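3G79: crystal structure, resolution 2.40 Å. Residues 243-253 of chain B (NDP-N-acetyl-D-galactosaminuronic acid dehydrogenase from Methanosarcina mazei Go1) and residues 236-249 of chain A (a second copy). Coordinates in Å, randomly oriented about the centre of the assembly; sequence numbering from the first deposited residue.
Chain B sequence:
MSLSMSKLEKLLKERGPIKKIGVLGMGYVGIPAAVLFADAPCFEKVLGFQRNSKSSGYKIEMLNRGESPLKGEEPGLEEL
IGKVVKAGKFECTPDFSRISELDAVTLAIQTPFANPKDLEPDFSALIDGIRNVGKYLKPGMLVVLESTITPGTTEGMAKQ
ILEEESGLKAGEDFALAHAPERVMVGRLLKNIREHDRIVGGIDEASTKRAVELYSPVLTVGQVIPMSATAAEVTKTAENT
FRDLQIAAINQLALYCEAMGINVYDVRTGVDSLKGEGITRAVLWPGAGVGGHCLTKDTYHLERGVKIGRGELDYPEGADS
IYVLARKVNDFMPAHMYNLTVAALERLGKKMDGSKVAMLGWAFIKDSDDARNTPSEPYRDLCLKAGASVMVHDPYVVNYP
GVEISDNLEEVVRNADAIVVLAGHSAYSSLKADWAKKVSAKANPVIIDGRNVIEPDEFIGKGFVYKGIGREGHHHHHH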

# COMPACT_ATOMS: atom_id res chain seq x y z
N ASP B 243 -8.39 -0.95 0.97
CA ASP B 243 -9.11 0.18 0.41
C ASP B 243 -8.24 1.39 -0.02
O ASP B 243 -8.42 1.95 -1.10
CB ASP B 243 -10.12 0.66 1.42
CG ASP B 243 -11.13 1.55 0.82
OD1 ASP B 243 -11.41 1.35 -0.37
OD2 ASP B 243 -11.63 2.45 1.53
N LEU B 244 -7.31 1.77 0.83
CA LEU B 244 -6.44 2.87 0.52
C LEU B 244 -5.46 2.54 -0.60
O LEU B 244 -5.09 3.42 -1.39
CB LEU B 244 -5.70 3.30 1.77
CG LEU B 244 -4.71 4.43 1.63
CD1 LEU B 244 -5.39 5.74 1.62
CD2 LEU B 244 -3.80 4.30 2.81
N GLN B 245 -5.04 1.27 -0.68
CA GLN B 245 -4.21 0.82 -1.78
C GLN B 245 -5.01 1.03 -3.11
O GLN B 245 -4.49 1.65 -4.08
CB GLN B 245 -3.83 -0.67 -1.62
CG GLN B 245 -2.64 -1.01 -0.70
CD GLN B 245 -2.62 -2.49 -0.42
OE1 GLN B 245 -3.39 -3.01 0.43
NE2 GLN B 245 -1.75 -3.21 -1.13
N ILE B 246 -6.26 0.55 -3.15
CA ILE B 246 -7.09 0.72 -4.32
C ILE B 246 -7.25 2.21 -4.65
O ILE B 246 -7.10 2.62 -5.80
CB ILE B 246 -8.46 0.08 -4.16
CG1 ILE B 246 -8.31 -1.44 -3.89
CG2 ILE B 246 -9.32 0.41 -5.40
CD1 ILE B 246 -9.57 -2.07 -3.39
N ALA B 247 -7.54 3.02 -3.65
CA ALA B 247 -7.74 4.46 -3.88
C ALA B 247 -6.42 5.10 -4.35
O ALA B 247 -6.45 5.95 -5.22
CB ALA B 247 -8.31 5.17 -2.65
N ALA B 248 -5.27 4.64 -3.84
CA ALA B 248 -3.97 5.13 -4.37
C ALA B 248 -3.81 4.97 -5.89
O ALA B 248 -3.34 5.94 -6.55
CB ALA B 248 -2.77 4.50 -3.64
N ILE B 249 -4.22 3.81 -6.45
CA ILE B 249 -4.06 3.60 -7.94
C ILE B 249 -5.15 4.20 -8.74
O ILE B 249 -4.90 4.63 -9.85
CB ILE B 249 -3.94 2.14 -8.50
CG1 ILE B 249 -4.06 1.12 -7.40
CG2 ILE B 249 -2.71 1.98 -9.53
CD1 ILE B 249 -5.30 0.49 -7.42
N ASN B 250 -6.37 4.16 -8.21
CA ASN B 250 -7.47 4.90 -8.79
C ASN B 250 -7.03 6.34 -8.94
O ASN B 250 -7.18 6.93 -10.00
CB ASN B 250 -8.73 4.76 -7.97
CG ASN B 250 -9.43 3.41 -8.18
OD1 ASN B 250 -9.21 2.71 -9.18
ND2 ASN B 250 -10.33 3.07 -7.30
N GLN B 251 -6.45 6.91 -7.92
CA GLN B 251 -5.98 8.30 -8.08
C GLN B 251 -4.84 8.43 -9.08
O GLN B 251 -4.75 9.43 -9.76
CB GLN B 251 -5.58 8.97 -6.78
CG GLN B 251 -5.14 10.44 -7.01
CD GLN B 251 -4.87 11.21 -5.74
OE1 GLN B 251 -5.27 10.79 -4.66
NE2 GLN B 251 -4.18 12.36 -5.87
N LEU B 252 -3.97 7.43 -9.16
CA LEU B 252 -2.87 7.48 -10.14
C LEU B 252 -3.51 7.42 -11.55
O LEU B 252 -3.18 8.21 -12.44
CB LEU B 252 -1.90 6.34 -9.93
CG LEU B 252 -0.42 6.72 -10.05
CD1 LEU B 252 0.37 5.57 -10.60
CD2 LEU B 252 -0.20 7.96 -10.85
N ALA B 253 -4.48 6.51 -11.71
CA ALA B 253 -5.29 6.45 -12.91
C ALA B 253 -5.81 7.82 -13.30
O ALA B 253 -5.72 8.17 -14.46
CB ALA B 253 -6.47 5.43 -12.77
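Chain A 236-249: TAENTFRDLQIAAI

Residues 236-249 of chain A are helical throughout and lie across the helix formed by residues 243-253 of chain B, both segments belonging to longer helices. The two run in nearly opposite directions, with 152° between their N-to-C vectors and 11.4 Å between their axes at closest approach. In this register Leu244(B) lies nearest Ala248(A), Ala248(B) nearest Phe241(A) and Leu252(B) nearest Ala237(A), with CA-CA separations of 8.4, 7.4 and 8.2 Å respectively. The side-chain contacts are apolar, and no hydrogen bond crosses between the helices.

Phe241(A) contributes the largest buried area. Its CA-to-CB bond points sideways, but chi1 of -87° (m) brings the ring over to chain B. There Phe241(A) CZ lies 3.3 Å from Ala248(B) O, and Phe241(A) CE2 3.8 Å from Ala248(B) CB. Ala248(B) CB makes an off-centre CH-pi contact, 4.2 Å from the centroid of the Phe241(A) ring. The small alanine side chain leaves the ring close to the chain B backbone: CZ of Phe241(A) is also 4.1 Å from Ile249(B) N. Ala248(B) O nevertheless keeps its helical hydrogen bond, accepting from Leu252(B) N at 3.1 Å.

Leu244 occurs on both sides and adopts the same t,p rotamer in each copy. With CA-to-CB directed toward the partner helix, this conformation brings Leu244(B) CD2 to 4.1 Å from Leu244(A) CD1 and 3.9 Å from Ala248(A) CB. Leu244(A) CD2 packs 3.6 Å from Ala248(B) CB, so each leucine meets the Ala248 methyl of the other chain.

Farther along chain B, the CA-to-CB bond of Leu252(B) also points toward chain A, but its chi1 (-138°) and chi2 (-148°) both lie between wells. Leu252(B) CG approaches Phe241(A) CE1 at 4.0 Å, and Leu252(B) CD1 lies 4.3 Å from Ala237(A) CB.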

# COMPACT_ATOMS: atom_id res chain seq x y z
N THR A 236 8.53 9.18 -9.61
CA THR A 236 7.85 9.96 -8.57
C THR A 236 6.82 9.07 -7.89
O THR A 236 6.78 9.02 -6.66
CB THR A 236 7.26 11.36 -9.00
OG1 THR A 236 6.11 11.18 -9.82
CG2 THR A 236 8.28 12.20 -9.74
N ALA A 237 6.03 8.33 -8.67
CA ALA A 237 5.04 7.39 -8.12
C ALA A 237 5.63 6.40 -7.17
O ALA A 237 4.96 6.00 -6.20
CB ALA A 237 4.31 6.65 -9.21
N GLU A 238 6.87 5.96 -7.38
CA GLU A 238 7.40 4.97 -6.42
C GLU A 238 7.66 5.58 -5.06
O GLU A 238 7.40 4.97 -4.04
CB GLU A 238 8.55 4.07 -6.95
CG GLU A 238 9.55 4.67 -7.87
CD GLU A 238 10.25 3.63 -8.75
OE1 GLU A 238 9.60 2.85 -9.47
OE2 GLU A 238 11.49 3.61 -8.76
N ASN A 239 8.13 6.82 -5.03
CA ASN A 239 8.34 7.49 -3.78
C ASN A 239 7.03 7.91 -3.13
O ASN A 239 6.84 7.71 -1.95
CB ASN A 239 9.27 8.66 -3.99
CG ASN A 239 10.62 8.20 -4.46
OD1 ASN A 239 11.17 7.25 -3.90
ND2 ASN A 239 11.17 8.84 -5.48
N THR A 240 6.13 8.47 -3.91
CA THR A 240 4.79 8.81 -3.46
C THR A 240 4.03 7.62 -2.77
O THR A 240 3.51 7.73 -1.64
CB THR A 240 4.02 9.41 -4.67
OG1 THR A 240 4.58 10.71 -4.96
CG2 THR A 240 2.51 9.54 -4.39
N PHE A 241 3.99 6.46 -3.44
CA PHE A 241 3.26 5.31 -2.93
C PHE A 241 3.90 4.81 -1.65
O PHE A 241 3.19 4.48 -0.71
CB PHE A 241 3.16 4.23 -4.01
CG PHE A 241 1.99 4.42 -4.91
CD1 PHE A 241 1.70 5.66 -5.45
CD2 PHE A 241 1.13 3.37 -5.18
CE1 PHE A 241 0.60 5.85 -6.26
CE2 PHE A 241 0.01 3.56 -5.98
CZ PHE A 241 -0.25 4.78 -6.53
N ARG A 242 5.24 4.81 -1.61
CA ARG A 242 5.99 4.47 -0.38
C ARG A 242 5.63 5.47 0.72
O ARG A 242 5.27 5.07 1.81
CB ARG A 242 7.54 4.39 -0.57
CG ARG A 242 8.32 4.44 0.78
CD ARG A 242 9.75 3.84 0.78
NE ARG A 242 9.65 2.40 0.98
CZ ARG A 242 10.25 1.71 1.94
NH1 ARG A 242 11.08 2.29 2.82
NH2 ARG A 242 10.01 0.40 2.01
N ASP A 243 5.71 6.76 0.39
CA ASP A 243 5.38 7.82 1.32
C ASP A 243 3.99 7.64 1.88
O ASP A 243 3.75 7.77 3.07
CB ASP A 243 5.55 9.19 0.65
CG ASP A 243 5.35 10.33 1.62
OD1 ASP A 243 5.78 10.22 2.78
OD2 ASP A 243 4.76 11.35 1.22
N LEU A 244 3.05 7.31 1.03
CA LEU A 244 1.71 6.97 1.46
C LEU A 244 1.63 5.72 2.35
O LEU A 244 0.86 5.74 3.33
CB LEU A 244 0.77 6.85 0.26
CG LEU A 244 -0.63 6.32 0.60
CD1 LEU A 244 -1.44 7.34 1.45
CD2 LEU A 244 -1.38 5.99 -0.65
N GLN A 245 2.40 4.67 2.06
CA GLN A 245 2.32 3.50 2.96
C GLN A 245 2.81 3.84 4.35
O GLN A 245 2.37 3.26 5.37
CB GLN A 245 2.91 2.16 2.42
CG GLN A 245 4.16 2.22 1.63
CD GLN A 245 4.47 0.98 0.72
OE1 GLN A 245 5.11 1.15 -0.34
NE2 GLN A 245 4.06 -0.24 1.14
N ILE A 246 3.70 4.82 4.41
CA ILE A 246 4.27 5.21 5.68
C ILE A 246 3.27 6.07 6.40
O ILE A 246 3.10 5.99 7.61
CB ILE A 246 5.57 5.96 5.48
CG1 ILE A 246 6.71 4.98 5.18
CG2 ILE A 246 5.91 6.89 6.73
CD1 ILE A 246 7.96 5.72 4.60
N ALA A 247 2.60 6.93 5.67
CA ALA A 247 1.66 7.78 6.31
C ALA A 247 0.51 6.91 6.82
O ALA A 247 0.02 7.17 7.92
CB ALA A 247 1.19 8.89 5.41
N ALA A 248 0.17 5.84 6.07
CA ALA A 248 -0.82 4.83 6.51
C ALA A 248 -0.60 4.22 7.87
O ALA A 248 -1.57 4.22 8.67
CB ALA A 248 -0.98 3.69 5.48
N ILE A 249 0.59 3.66 8.15
CA ILE A 249 0.75 3.02 9.46
C ILE A 249 0.90 4.10 10.52
O ILE A 249 0.43 3.90 11.64
CB ILE A 249 1.97 2.06 9.69
CG1 ILE A 249 2.89 2.05 8.52
CG2 ILE A 249 1.57 0.66 10.36
CD1 ILE A 249 3.78 3.24 8.57